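Local coordinates for CsuC (Acinetobacter baumannii, PDB 6FJY), which probably shields and holds pilus subunits before assembly as the chaperone of the archaic chaperone-usher Csu pili, here captured with the tip adhesin CsuE, at residues Trp40-Leu45 with Ser199-Lys204; Pro147-Ser152 with Lys171-Ser176; Leu165-Gln170 with Gly195-Asn200; Ser219-Val224 with Ile234-Met239. All coordinates share one frame; numbering follows the deposited sequence.

Interaction 1. Residues Trp40-Leu45 with Ser199-Lys204; sequences WNQDGL and SNSTVK
Val203 CG1 lies against the amide of Gln42, 3.2 Å from its CD, where a type II beta turn (Gln42 to Leu45) at the end of strand 31-41 in the PapD-like N-terminal domain meets edge strand 201-204 of the second domain. The Gln42 chain, extended beyond CG, crosses Val203 obliquely, and all its side-chain atoms approach CG1 or CG2. At the far end of the turn, Leu45 CB rests 3.6 Å from Lys204 CG. The two side chains cross at about a right angle, the lysine fully extended so that CD and CE also pass over the leucine. Backbone polarity contributes little directly: Lys204 N makes only a weak bond to Leu45 O at 3.4 Å, and Leu45 CA points its hydrogen straight at Thr202 O (179° at H). A water also bridges the backbones, donating to Gln42 O and accepting from Thr202 N. Further out, the amide of Gln42 is fixed by bonds of NE2 to Tyr196 O and Asp47 OD1 and of OE1 to Leu198 N. The approach to the turn is set by an Asx turn, in which Asp43 N binds an in-plane lone pair of Asn41 OD1 at 3.1 Å.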
loop_
_atom_site.group_PDB
_atom_site.type_symbol
_atom_site.label_atom_id
_atom_site.label_comp_id
_atom_site.label_asym_id
_atom_site.label_seq_id
_atom_site.Cartn_x
_atom_site.Cartn_y
_atom_site.Cartn_z
ATOM N N TRP A 40 16.004 7.712 6.714
ATOM C CA TRP A 40 15.650 8.918 5.983
ATOM C C TRP A 40 15.573 10.079 6.964
ATOM O O TRP A 40 14.789 10.036 7.916
ATOM C CB TRP A 40 14.319 8.699 5.267
ATOM C CG TRP A 40 13.764 9.852 4.509
ATOM C CD1 TRP A 40 14.412 10.970 4.104
ATOM C CD2 TRP A 40 12.403 9.987 4.066
ATOM N NE1 TRP A 40 13.540 11.803 3.432
ATOM C CE2 TRP A 40 12.303 11.217 3.394
ATOM C CE3 TRP A 40 11.269 9.177 4.170
ATOM C CZ2 TRP A 40 11.113 11.671 2.835
ATOM C CZ3 TRP A 40 10.081 9.630 3.623
ATOM C CH2 TRP A 40 10.016 10.873 2.958
ATOM N N ASN A 41 16.374 11.113 6.726
ATOM C CA ASN A 41 16.365 12.299 7.568
ATOM C C ASN A 41 16.432 13.514 6.669
ATOM O O ASN A 41 16.726 13.407 5.476
ATOM C CB ASN A 41 17.522 12.317 8.579
ATOM C CG ASN A 41 18.896 12.378 7.914
ATOM O OD1 ASN A 41 19.371 13.451 7.539
ATOM N ND2 ASN A 41 19.545 11.225 7.788
ATOM N N GLN A 42 16.077 14.666 7.226
ATOM C CA GLN A 42 16.222 15.902 6.469
ATOM C C GLN A 42 17.171 16.857 7.186
ATOM O O GLN A 42 16.865 18.032 7.403
ATOM C CB GLN A 42 14.851 16.537 6.226
ATOM C CG GLN A 42 13.976 15.751 5.237
ATOM C CD GLN A 42 12.562 16.315 5.093
ATOM O OE1 GLN A 42 12.029 16.941 6.005
ATOM N NE2 GLN A 42 11.958 16.093 3.944
ATOM N N ASP A 43 18.368 16.367 7.478
ATOM C CA ASP A 43 19.416 17.163 8.093
ATOM C C ASP A 43 20.178 17.889 6.993
ATOM O O ASP A 43 20.405 17.344 5.910
ATOM C CB ASP A 43 20.356 16.278 8.912
ATOM C CG ASP A 43 19.689 15.707 10.154
ATOM O OD1 ASP A 43 18.748 16.347 10.676
ATOM O OD2 ASP A 43 20.087 14.607 10.592
ATOM N N GLY A 44 20.579 19.121 7.277
ATOM C CA GLY A 44 21.147 19.970 6.251
ATOM C C GLY A 44 20.118 20.535 5.304
ATOM O O GLY A 44 20.466 20.951 4.194
ATOM N N LEU A 45 18.852 20.565 5.732
ATOM C CA LEU A 45 17.731 21.111 4.965
ATOM C C LEU A 45 17.508 20.368 3.649
ATOM O O LEU A 45 16.970 20.926 2.690
ATOM C CB LEU A 45 17.916 22.611 4.723
ATOM C CG LEU A 45 17.496 23.552 5.857
ATOM C CD1 LEU A 45 17.643 22.922 7.238
ATOM C CD2 LEU A 45 18.309 24.814 5.781
ATOM N N SER A 199 8.964 14.883 10.427
ATOM C CA SER A 199 8.757 15.313 11.806
ATOM C C SER A 199 10.025 15.916 12.400
ATOM O O SER A 199 11.130 15.389 12.225
ATOM C CB SER A 199 8.322 14.121 12.651
ATOM O OG SER A 199 9.392 13.206 12.729
ATOM N N ASN A 200 9.857 17.014 13.131
ATOM C CA ASN A 200 10.966 17.673 13.820
ATOM C C ASN A 200 12.121 17.951 12.859
ATOM O O ASN A 200 13.287 17.670 13.142
ATOM C CB ASN A 200 11.430 16.848 15.022
ATOM C CG ASN A 200 10.281 16.432 15.927
ATOM O OD1 ASN A 200 9.765 17.232 16.706
ATOM N ND2 ASN A 200 9.895 15.166 15.844
ATOM N N SER A 201 11.778 18.487 11.693
ATOM C CA SER A 201 12.750 18.714 10.633
ATOM C C SER A 201 12.412 19.998 9.894
ATOM O O SER A 201 11.304 20.526 9.997
ATOM C CB SER A 201 12.782 17.539 9.640
ATOM O OG SER A 201 12.989 16.301 10.307
ATOM N N THR A 202 13.388 20.484 9.135
ATOM C CA THR A 202 13.220 21.632 8.258
ATOM C C THR A 202 13.841 21.293 6.911
ATOM O O THR A 202 14.915 20.682 6.858
ATOM C CB THR A 202 13.880 22.911 8.831
ATOM O OG1 THR A 202 13.296 23.251 10.097
ATOM C CG2 THR A 202 13.736 24.096 7.864
ATOM N N VAL A 203 13.146 21.660 5.825
ATOM C CA VAL A 203 13.657 21.478 4.473
ATOM C C VAL A 203 13.439 22.758 3.688
ATOM O O VAL A 203 12.620 23.605 4.050
ATOM C CB VAL A 203 13.004 20.299 3.728
ATOM C CG1 VAL A 203 13.812 19.048 3.939
ATOM C CG2 VAL A 203 11.575 20.111 4.176
ATOM N N LYS A 204 14.178 22.883 2.585
ATOM C CA LYS A 204 14.093 24.054 1.722
ATOM C C LYS A 204 13.888 23.633 0.272
ATOM O O LYS A 204 14.297 22.544 -0.141
ATOM C CB LYS A 204 15.329 24.955 1.854
ATOM C CG LYS A 204 16.676 24.251 1.810
ATOM C CD LYS A 204 17.786 25.267 2.054
ATOM C CE LYS A 204 19.170 24.650 1.998
ATOM N NZ LYS A 204 20.230 25.690 2.203
HETATM O O HOH W 1 16.120 19.230 9.683
#

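Interaction 2. Residues Pro147-Ser152 with Lys171-Ser176; sequences PVLQWS and KFARLS
Lys171 O is held in two ways: it accepts a hydrogen bond from Asn167 ND2, and Pro147 CA presents a C-H to it at 3.6 Å. The C-H contact is bent, 122° at the hydrogen, so it is the looser of the two. The proline ring continues along the same backbone, its CG lying 3.8 Å from Phe172 O. The remaining contacts between the two segments are apolar. Ala173 CB is the common target, with Pro147 CB at 3.6 Å and Leu149 CD1 at 3.7 Å. These contacts join strand 149-154, in the five-stranded sheet of the second, Ig-like domain, to strand 173-175 of the short two-stranded sheet, so the side chains fill the interior of a beta sandwich. Leu149 and Leu175 meet tip to tip there, CD1 to CD1 at 3.8 Å. In both leucines CG is anti to the carbonyl carbon (chi1 -58° in each), which sends the two branches toward one another. On the other side of strand 173-175, the Arg174 guanidinium carries Phe172 CE2 3.7 Å above one face, offset toward the rim. Its NH1 and NH2 bind Tyr196 OH and Ser226 O, and Tyr9 adds a cation-pi contact.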
loop_
_atom_site.group_PDB
_atom_site.type_symbol
_atom_site.label_atom_id
_atom_site.label_comp_id
_atom_site.label_asym_id
_atom_site.label_seq_id
_atom_site.Cartn_x
_atom_site.Cartn_y
_atom_site.Cartn_z
ATOM N N PRO A 147 1.497 17.028 11.850
ATOM C CA PRO A 147 2.472 18.029 11.405
ATOM C C PRO A 147 2.090 19.426 11.872
ATOM O O PRO A 147 0.918 19.798 11.866
ATOM C CB PRO A 147 2.431 17.914 9.878
ATOM C CG PRO A 147 1.075 17.371 9.572
ATOM C CD PRO A 147 0.749 16.442 10.724
ATOM N N VAL A 148 3.097 20.194 12.288
ATOM C CA VAL A 148 2.944 21.599 12.668
ATOM C C VAL A 148 3.940 22.387 11.833
ATOM O O VAL A 148 5.147 22.358 12.112
ATOM C CB VAL A 148 3.185 21.845 14.167
ATOM C CG1 VAL A 148 3.016 23.313 14.483
ATOM C CG2 VAL A 148 2.234 21.015 15.022
ATOM N N LEU A 149 3.450 23.096 10.824
ATOM C CA LEU A 149 4.319 23.595 9.768
ATOM C C LEU A 149 4.448 25.112 9.820
ATOM O O LEU A 149 3.459 25.832 9.992
ATOM C CB LEU A 149 3.821 23.159 8.382
ATOM C CG LEU A 149 3.689 21.652 8.163
ATOM C CD1 LEU A 149 3.310 21.322 6.723
ATOM C CD2 LEU A 149 4.976 20.946 8.538
ATOM N N GLN A 150 5.680 25.576 9.640
ATOM C CA GLN A 150 6.001 26.985 9.519
ATOM C C GLN A 150 6.876 27.176 8.292
ATOM O O GLN A 150 7.580 26.260 7.864
ATOM C CB GLN A 150 6.725 27.495 10.771
ATOM C CG GLN A 150 5.799 27.907 11.881
ATOM C CD GLN A 150 6.524 28.113 13.183
ATOM O OE1 GLN A 150 7.730 28.354 13.206
ATOM N NE2 GLN A 150 5.796 27.985 14.286
ATOM N N TRP A 151 6.790 28.361 7.708
ATOM C CA TRP A 151 7.557 28.705 6.527
ATOM C C TRP A 151 8.304 30.014 6.755
ATOM O O TRP A 151 8.037 30.758 7.700
ATOM C CB TRP A 151 6.673 28.807 5.275
ATOM C CG TRP A 151 5.762 29.996 5.248
ATOM C CD1 TRP A 151 4.530 30.092 5.808
ATOM C CD2 TRP A 151 6.006 31.246 4.596
ATOM N NE1 TRP A 151 3.987 31.321 5.550
ATOM C CE2 TRP A 151 4.876 32.053 4.812
ATOM C CE3 TRP A 151 7.070 31.760 3.854
ATOM C CZ2 TRP A 151 4.781 33.355 4.322
ATOM C CZ3 TRP A 151 6.976 33.050 3.366
ATOM C CH2 TRP A 151 5.840 33.832 3.601
ATOM N N SER A 152 9.270 30.257 5.876
ATOM C CA SER A 152 10.088 31.458 5.802
ATOM C C SER A 152 10.840 31.397 4.484
ATOM O O SER A 152 11.159 30.310 3.991
ATOM C CB SER A 152 11.066 31.577 6.980
ATOM O OG SER A 152 12.167 30.700 6.831
ATOM N N LYS A 171 4.778 14.033 13.600
ATOM C CA LYS A 171 4.450 13.260 12.402
ATOM C C LYS A 171 4.767 14.081 11.157
ATOM O O LYS A 171 4.804 15.314 11.192
ATOM C CB LYS A 171 2.986 12.825 12.352
ATOM C CG LYS A 171 2.611 11.743 13.351
ATOM C CD LYS A 171 1.251 11.156 13.045
ATOM C CE LYS A 171 1.337 10.097 11.938
ATOM N NZ LYS A 171 1.522 10.698 10.598
ATOM N N PHE A 172 5.045 13.373 10.066
ATOM C CA PHE A 172 5.400 13.995 8.796
ATOM C C PHE A 172 4.187 14.634 8.121
ATOM O O PHE A 172 3.031 14.297 8.388
ATOM C CB PHE A 172 6.013 12.970 7.839
ATOM C CG PHE A 172 5.029 11.937 7.334
ATOM C CD1 PHE A 172 4.709 10.826 8.106
ATOM C CD2 PHE A 172 4.410 12.089 6.101
ATOM C CE1 PHE A 172 3.804 9.869 7.647
ATOM C CE2 PHE A 172 3.497 11.134 5.633
ATOM C CZ PHE A 172 3.191 10.024 6.411
ATOM N N ALA A 173 4.484 15.548 7.205
ATOM C CA ALA A 173 3.513 16.133 6.299
ATOM C C ALA A 173 3.915 15.772 4.874
ATOM O O ALA A 173 5.091 15.877 4.517
ATOM C CB ALA A 173 3.442 17.654 6.457
ATOM N N ARG A 174 2.951 15.291 4.087
ATOM C CA ARG A 174 3.137 15.071 2.652
ATOM C C ARG A 174 2.301 16.139 1.949
ATOM O O ARG A 174 1.074 16.028 1.857
ATOM C CB ARG A 174 2.757 13.648 2.229
ATOM C CG ARG A 174 3.086 13.341 0.762
ATOM C CD ARG A 174 2.874 11.870 0.330
ATOM N NE ARG A 174 1.845 11.195 1.106
ATOM C CZ ARG A 174 2.059 10.153 1.902
ATOM N NH1 ARG A 174 3.272 9.643 2.036
ATOM N NH2 ARG A 174 1.054 9.627 2.583
ATOM N N LEU A 175 2.971 17.190 1.488
ATOM C CA LEU A 175 2.318 18.347 0.902
ATOM C C LEU A 175 2.285 18.219 -0.612
ATOM O O LEU A 175 3.262 17.783 -1.230
ATOM C CB LEU A 175 3.043 19.627 1.295
ATOM C CG LEU A 175 3.176 19.919 2.786
ATOM C CD1 LEU A 175 3.947 21.206 2.963
ATOM C CD2 LEU A 175 1.811 19.997 3.467
ATOM N N SER A 176 1.153 18.607 -1.204
ATOM C CA SER A 176 0.941 18.486 -2.644
ATOM C C SER A 176 0.850 19.859 -3.299
ATOM O O SER A 176 1.711 20.210 -4.109
ATOM C CB SER A 176 -0.300 17.635 -2.940
ATOM O OG SER A 176 -1.458 18.167 -2.319
#

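Interaction 3. Residues Leu165-Gln170 with Gly195-Asn200; sequences LKNNGQ and GYVLSN
Strands 165-167 and 195-197 run 8.1 Å apart at closest approach with 46° between their directions, too far and too oblique for sheet partners. They belong to different sheets of the second Ig-like domain, and the loops that follow converge until Asn168 and Asn200 are 4.9 Å apart at CA. The meeting point is an Asx turn at Asn167, whose OD1 accepts from Gly169 N at 2.9 Å. Asn200, with both backbone angles positive, turns the second chain and with Ser201 faces Asn167 as a G1 beta bulge; its N reaches Gly169 O in a weak bond.

The amide of Asn167 does most of the joining. With CG anti to the backbone N, ND2 comes 3.0 Å from Val197 O, which lies in the amide plane, while the donor stands above the carbonyl plane of Val197. With the bond to Lys171 O and a second donor, Val148 N, at OD1, four bonds fix the rotation of this buried group. Val197 packs alongside, its CG1 3.5 Å from Asn167 CB, and the Val197 and Leu165 side chains cross at about a right angle, CG2 3.9 Å from Leu165 CB. Tyr196 points to other surroundings, its OH bonded to the backbone of the other protein in the complex.

Nearer the surface, the amides of Gln170 and Asn200 stand 70° apart. Gln170 bends at chi2 (-80°), bringing its OE1 within 3.1 Å of Asn200 ND2; a water donates to this same OE1 and to Gln170 O.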
loop_
_atom_site.group_PDB
_atom_site.type_symbol
_atom_site.label_atom_id
_atom_site.label_comp_id
_atom_site.label_asym_id
_atom_site.label_seq_id
_atom_site.Cartn_x
_atom_site.Cartn_y
_atom_site.Cartn_z
ATOM N N LEU A 165 10.506 25.176 4.923
ATOM C CA LEU A 165 9.364 24.630 5.643
ATOM C C LEU A 165 9.865 23.888 6.872
ATOM O O LEU A 165 10.769 23.053 6.773
ATOM C CB LEU A 165 8.549 23.691 4.755
ATOM C CG LEU A 165 7.295 24.249 4.078
ATOM C CD1 LEU A 165 7.438 25.712 3.791
ATOM C CD2 LEU A 165 7.007 23.480 2.789
ATOM N N LYS A 166 9.286 24.194 8.027
ATOM C CA LYS A 166 9.676 23.551 9.270
ATOM C C LYS A 166 8.489 22.787 9.836
ATOM O O LYS A 166 7.352 23.258 9.786
ATOM C CB LYS A 166 10.185 24.566 10.304
ATOM C CG LYS A 166 10.562 23.924 11.629
ATOM C CD LYS A 166 11.027 24.934 12.668
ATOM C CE LYS A 166 12.355 25.564 12.326
ATOM N NZ LYS A 166 12.650 26.668 13.292
ATOM N N ASN A 167 8.755 21.584 10.323
ATOM C CA ASN A 167 7.759 20.765 10.990
ATOM C C ASN A 167 8.159 20.633 12.455
ATOM O O ASN A 167 9.212 20.066 12.764
ATOM C CB ASN A 167 7.663 19.394 10.325
ATOM C CG ASN A 167 6.428 18.644 10.722
ATOM O OD1 ASN A 167 5.782 18.971 11.716
ATOM N ND2 ASN A 167 6.089 17.614 9.951
ATOM N N ASN A 168 7.319 21.153 13.347
ATOM C CA ASN A 168 7.510 21.037 14.790
ATOM C C ASN A 168 6.688 19.913 15.405
ATOM O O ASN A 168 6.718 19.735 16.626
ATOM C CB ASN A 168 7.194 22.365 15.461
ATOM C CG ASN A 168 8.067 23.475 14.942
ATOM O OD1 ASN A 168 9.295 23.368 14.952
ATOM N ND2 ASN A 168 7.443 24.540 14.454
ATOM N N GLY A 169 5.888 19.214 14.596
ATOM C CA GLY A 169 5.121 18.086 15.071
ATOM C C GLY A 169 5.906 16.786 15.036
ATOM O O GLY A 169 6.986 16.690 14.464
ATOM N N GLN A 170 5.323 15.764 15.661
ATOM C CA GLN A 170 5.923 14.442 15.749
ATOM C C GLN A 170 5.567 13.545 14.565
ATOM O O GLN A 170 5.996 12.386 14.541
ATOM C CB GLN A 170 5.495 13.756 17.052
ATOM C CG GLN A 170 5.822 14.513 18.350
ATOM C CD GLN A 170 7.276 14.354 18.806
ATOM O OE1 GLN A 170 8.125 13.835 18.080
ATOM N NE2 GLN A 170 7.549 14.766 20.035
ATOM N N GLY A 195 5.771 17.134 -1.681
ATOM C CA GLY A 195 6.906 17.500 -0.866
ATOM C C GLY A 195 6.765 16.952 0.535
ATOM O O GLY A 195 5.711 17.092 1.161
ATOM N N TYR A 196 7.835 16.360 1.054
ATOM C CA TYR A 196 7.852 15.774 2.385
ATOM C C TYR A 196 8.515 16.752 3.342
ATOM O O TYR A 196 9.586 17.288 3.041
ATOM C CB TYR A 196 8.610 14.452 2.410
ATOM C CG TYR A 196 7.801 13.238 2.026
ATOM C CD1 TYR A 196 6.992 12.579 2.964
ATOM C CD2 TYR A 196 7.845 12.747 0.727
ATOM C CE1 TYR A 196 6.234 11.466 2.595
ATOM C CE2 TYR A 196 7.097 11.646 0.351
ATOM C CZ TYR A 196 6.299 11.001 1.285
ATOM O OH TYR A 196 5.577 9.904 0.895
ATOM N N VAL A 197 7.847 17.030 4.461
ATOM C CA VAL A 197 8.465 17.704 5.597
ATOM C C VAL A 197 8.398 16.726 6.764
ATOM O O VAL A 197 7.348 16.549 7.390
ATOM C CB VAL A 197 7.787 19.034 5.929
ATOM C CG1 VAL A 197 8.606 19.796 6.949
ATOM C CG2 VAL A 197 7.622 19.855 4.668
ATOM N N LEU A 198 9.521 16.090 7.062
ATOM C CA LEU A 198 9.562 15.081 8.101
ATOM C C LEU A 198 9.374 15.721 9.476
ATOM O O LEU A 198 9.598 16.918 9.678
ATOM C CB LEU A 198 10.886 14.316 8.039
ATOM C CG LEU A 198 11.111 13.412 6.821
ATOM C CD1 LEU A 198 12.478 12.785 6.886
ATOM C CD2 LEU A 198 10.034 12.309 6.716
ATOM N N SER A 199 8.964 14.883 10.427
ATOM C CA SER A 199 8.757 15.313 11.806
ATOM C C SER A 199 10.025 15.916 12.400
ATOM O O SER A 199 11.130 15.389 12.225
ATOM C CB SER A 199 8.322 14.121 12.651
ATOM O OG SER A 199 9.392 13.206 12.729
ATOM N N ASN A 200 9.857 17.014 13.131
ATOM C CA ASN A 200 10.966 17.673 13.820
ATOM C C ASN A 200 12.121 17.951 12.859
ATOM O O ASN A 200 13.287 17.670 13.142
ATOM C CB ASN A 200 11.430 16.848 15.022
ATOM C CG ASN A 200 10.281 16.432 15.927
ATOM O OD1 ASN A 200 9.765 17.232 16.706
ATOM N ND2 ASN A 200 9.895 15.166 15.844
HETATM O O HOH W 2 8.543 11.757 15.721
#

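Interaction 4. Residues Ser219-Val224 with Ile234-Met239; sequences SKIYGV and IEITKM
Ile234 begins the pairing: its N donates to Gly223 O at 2.9 Å and its O accepts from Gly223 N at 3.1 Å, a hydrogen-bonded antiparallel pair of the hairpin formed by strands 220-225 and 232-238. Its CG2, in the crowded position between backbone N and carbonyl carbon, lies 3.5 Å from Gly223 O, while the longer branch leads away. Glu235 faces Tyr222 in a non-hydrogen-bonded pair on the opposite face of the sheet, where its OE1 is 4.3 Å from Lys220 NZ, beyond a salt bridge. Ile236 and Ile221 repeat the reciprocal pair of hydrogen bonds. Ile236 N meets Ile221 O almost straight (166°); the shorter bond, Ile221 N to Ile236 O at 2.8 Å, is bent at the hydrogen (137°) although the donor lies nearly along the C=O axis. On the face of the isoleucines, Ile236 CG2 touches Ile221 CB at 3.6 Å, and both pack against Trp151 of strand 149-154. Thr237 returns to the face of Lys220 and Glu235, while its backbone bonds to Trp151. Lys238 closes the contact with CB 3.5 Å from Ser219 O. The chemistry is thus two-sided: four backbone bonds set the register, isoleucines line the face turned to Trp151, and the charged outer face probably adds only a diffuse attraction between Lys220 and Glu235.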
loop_
_atom_site.group_PDB
_atom_site.type_symbol
_atom_site.label_atom_id
_atom_site.label_comp_id
_atom_site.label_asym_id
_atom_site.label_seq_id
_atom_site.Cartn_x
_atom_site.Cartn_y
_atom_site.Cartn_z
ATOM N N SER A 219 1.533 36.709 6.573
ATOM C CA SER A 219 0.624 35.860 5.813
ATOM C C SER A 219 0.929 34.395 6.093
ATOM O O SER A 219 1.859 34.076 6.834
ATOM C CB SER A 219 0.721 36.160 4.311
ATOM O OG SER A 219 2.066 36.161 3.863
ATOM N N LYS A 220 0.140 33.499 5.505
ATOM C CA LYS A 220 0.315 32.079 5.755
ATOM C C LYS A 220 -0.025 31.299 4.495
ATOM O O LYS A 220 -0.908 31.683 3.724
ATOM C CB LYS A 220 -0.539 31.606 6.940
ATOM C CG LYS A 220 -2.021 31.891 6.806
ATOM C CD LYS A 220 -2.778 31.446 8.051
ATOM C CE LYS A 220 -4.267 31.754 7.944
ATOM N NZ LYS A 220 -4.909 31.051 6.800
ATOM N N ILE A 221 0.682 30.217 4.298
ATOM C CA ILE A 221 0.531 29.389 3.111
ATOM C C ILE A 221 -0.603 28.398 3.329
ATOM O O ILE A 221 -0.882 27.966 4.454
ATOM C CB ILE A 221 1.850 28.662 2.775
ATOM C CG1 ILE A 221 3.023 29.634 2.765
ATOM C CG2 ILE A 221 1.761 27.974 1.424
ATOM C CD1 ILE A 221 4.327 28.965 2.372
ATOM N N TYR A 222 -1.263 28.039 2.234
ATOM C CA TYR A 222 -2.292 27.012 2.215
ATOM C C TYR A 222 -1.768 25.774 1.495
ATOM O O TYR A 222 -1.142 25.879 0.440
ATOM C CB TYR A 222 -3.554 27.531 1.525
ATOM C CG TYR A 222 -4.421 28.394 2.407
ATOM C CD1 TYR A 222 -4.571 28.106 3.759
ATOM C CD2 TYR A 222 -5.098 29.494 1.887
ATOM C CE1 TYR A 222 -5.375 28.891 4.571
ATOM C CE2 TYR A 222 -5.903 30.285 2.691
ATOM C CZ TYR A 222 -6.037 29.980 4.033
ATOM O OH TYR A 222 -6.835 30.765 4.834
ATOM N N GLY A 223 -2.038 24.598 2.065
ATOM C CA GLY A 223 -1.526 23.358 1.517
ATOM C C GLY A 223 -2.465 22.196 1.764
ATOM O O GLY A 223 -3.431 22.297 2.524
ATOM N N VAL A 224 -2.157 21.075 1.112
ATOM C CA VAL A 224 -2.921 19.838 1.232
ATOM C C VAL A 224 -1.963 18.753 1.697
ATOM O O VAL A 224 -0.897 18.569 1.101
ATOM C CB VAL A 224 -3.582 19.441 -0.104
ATOM C CG1 VAL A 224 -4.222 18.060 -0.006
ATOM C CG2 VAL A 224 -4.608 20.474 -0.534
ATOM N N ILE A 234 -4.279 21.928 5.272
ATOM C CA ILE A 234 -3.409 22.250 6.389
ATOM C C ILE A 234 -2.914 23.677 6.207
ATOM O O ILE A 234 -2.619 24.101 5.082
ATOM C CB ILE A 234 -2.244 21.244 6.476
ATOM C CG1 ILE A 234 -1.313 21.577 7.641
ATOM C CG2 ILE A 234 -1.483 21.177 5.154
ATOM C CD1 ILE A 234 -0.264 20.513 7.881
ATOM N N GLU A 235 -2.881 24.435 7.302
ATOM C CA GLU A 235 -2.417 25.813 7.272
ATOM C C GLU A 235 -1.021 25.909 7.869
ATOM O O GLU A 235 -0.725 25.288 8.894
ATOM C CB GLU A 235 -3.378 26.744 8.005
ATOM C CG GLU A 235 -3.758 26.323 9.405
ATOM C CD GLU A 235 -4.819 27.245 9.995
ATOM O OE1 GLU A 235 -5.747 27.630 9.246
ATOM O OE2 GLU A 235 -4.711 27.594 11.192
ATOM N N ILE A 236 -0.166 26.687 7.216
ATOM C CA ILE A 236 1.229 26.835 7.602
ATOM C C ILE A 236 1.529 28.324 7.693
ATOM O O ILE A 236 1.350 29.060 6.713
ATOM C CB ILE A 236 2.176 26.127 6.615
ATOM C CG1 ILE A 236 3.531 26.825 6.550
ATOM C CG2 ILE A 236 1.552 26.018 5.238
ATOM C CD1 ILE A 236 4.643 25.892 6.188
ATOM N N THR A 237 1.947 28.770 8.873
ATOM C CA THR A 237 2.174 30.178 9.155
ATOM C C THR A 237 3.648 30.531 8.980
ATOM O O THR A 237 4.526 29.664 8.991
ATOM C CB THR A 237 1.707 30.512 10.572
ATOM O OG1 THR A 237 2.528 29.823 11.522
ATOM C CG2 THR A 237 0.264 30.068 10.757
ATOM N N LYS A 238 3.916 31.825 8.833
ATOM C CA LYS A 238 5.269 32.283 8.553
ATOM C C LYS A 238 6.111 32.354 9.821
ATOM O O LYS A 238 5.628 32.750 10.884
ATOM C CB LYS A 238 5.226 33.654 7.872
ATOM C CG LYS A 238 6.589 34.304 7.672
ATOM C CD LYS A 238 6.521 35.441 6.667
ATOM C CE LYS A 238 5.559 36.519 7.112
ATOM N NZ LYS A 238 6.082 37.258 8.296
ATOM N N MET A 239 7.381 31.961 9.700
ATOM C CA MET A 239 8.327 32.114 10.799
ATOM C C MET A 239 8.717 33.583 10.937
ATOM O O MET A 239 9.202 34.197 9.980
ATOM C CB MET A 239 9.574 31.253 10.576
ATOM C CG MET A 239 9.421 29.782 10.911
ATOM S SD MET A 239 10.964 28.859 10.796
ATOM C CE MET A 239 11.014 28.516 9.046
#

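How the interactions relate
Interactions 2 and 3 are the tightest pair, their centres about 5 Å apart; they bridge the two sheets of the second domain side by side, joined where Leu175 O meets Gly195 N at 2.6 Å. Interaction 3 also shares Ser199 and Asn200 with interaction 1, their centres about 7 Å apart, and strand 201-204 pairs with strand 162-167 through Val203 O and Leu165 N. Interaction 1 alone reaches into the N-terminal domain. On the other flank, interactions 4 and 2 have centres about 9 Å apart, linked by Trp151 N to Thr237 O, and Ile236 CD1 of interaction 4 meets Leu165 CD1. Interactions 1 and 4, with centres about 18 Å apart, do not touch: they involve the two outermost strands of the five-stranded sheet.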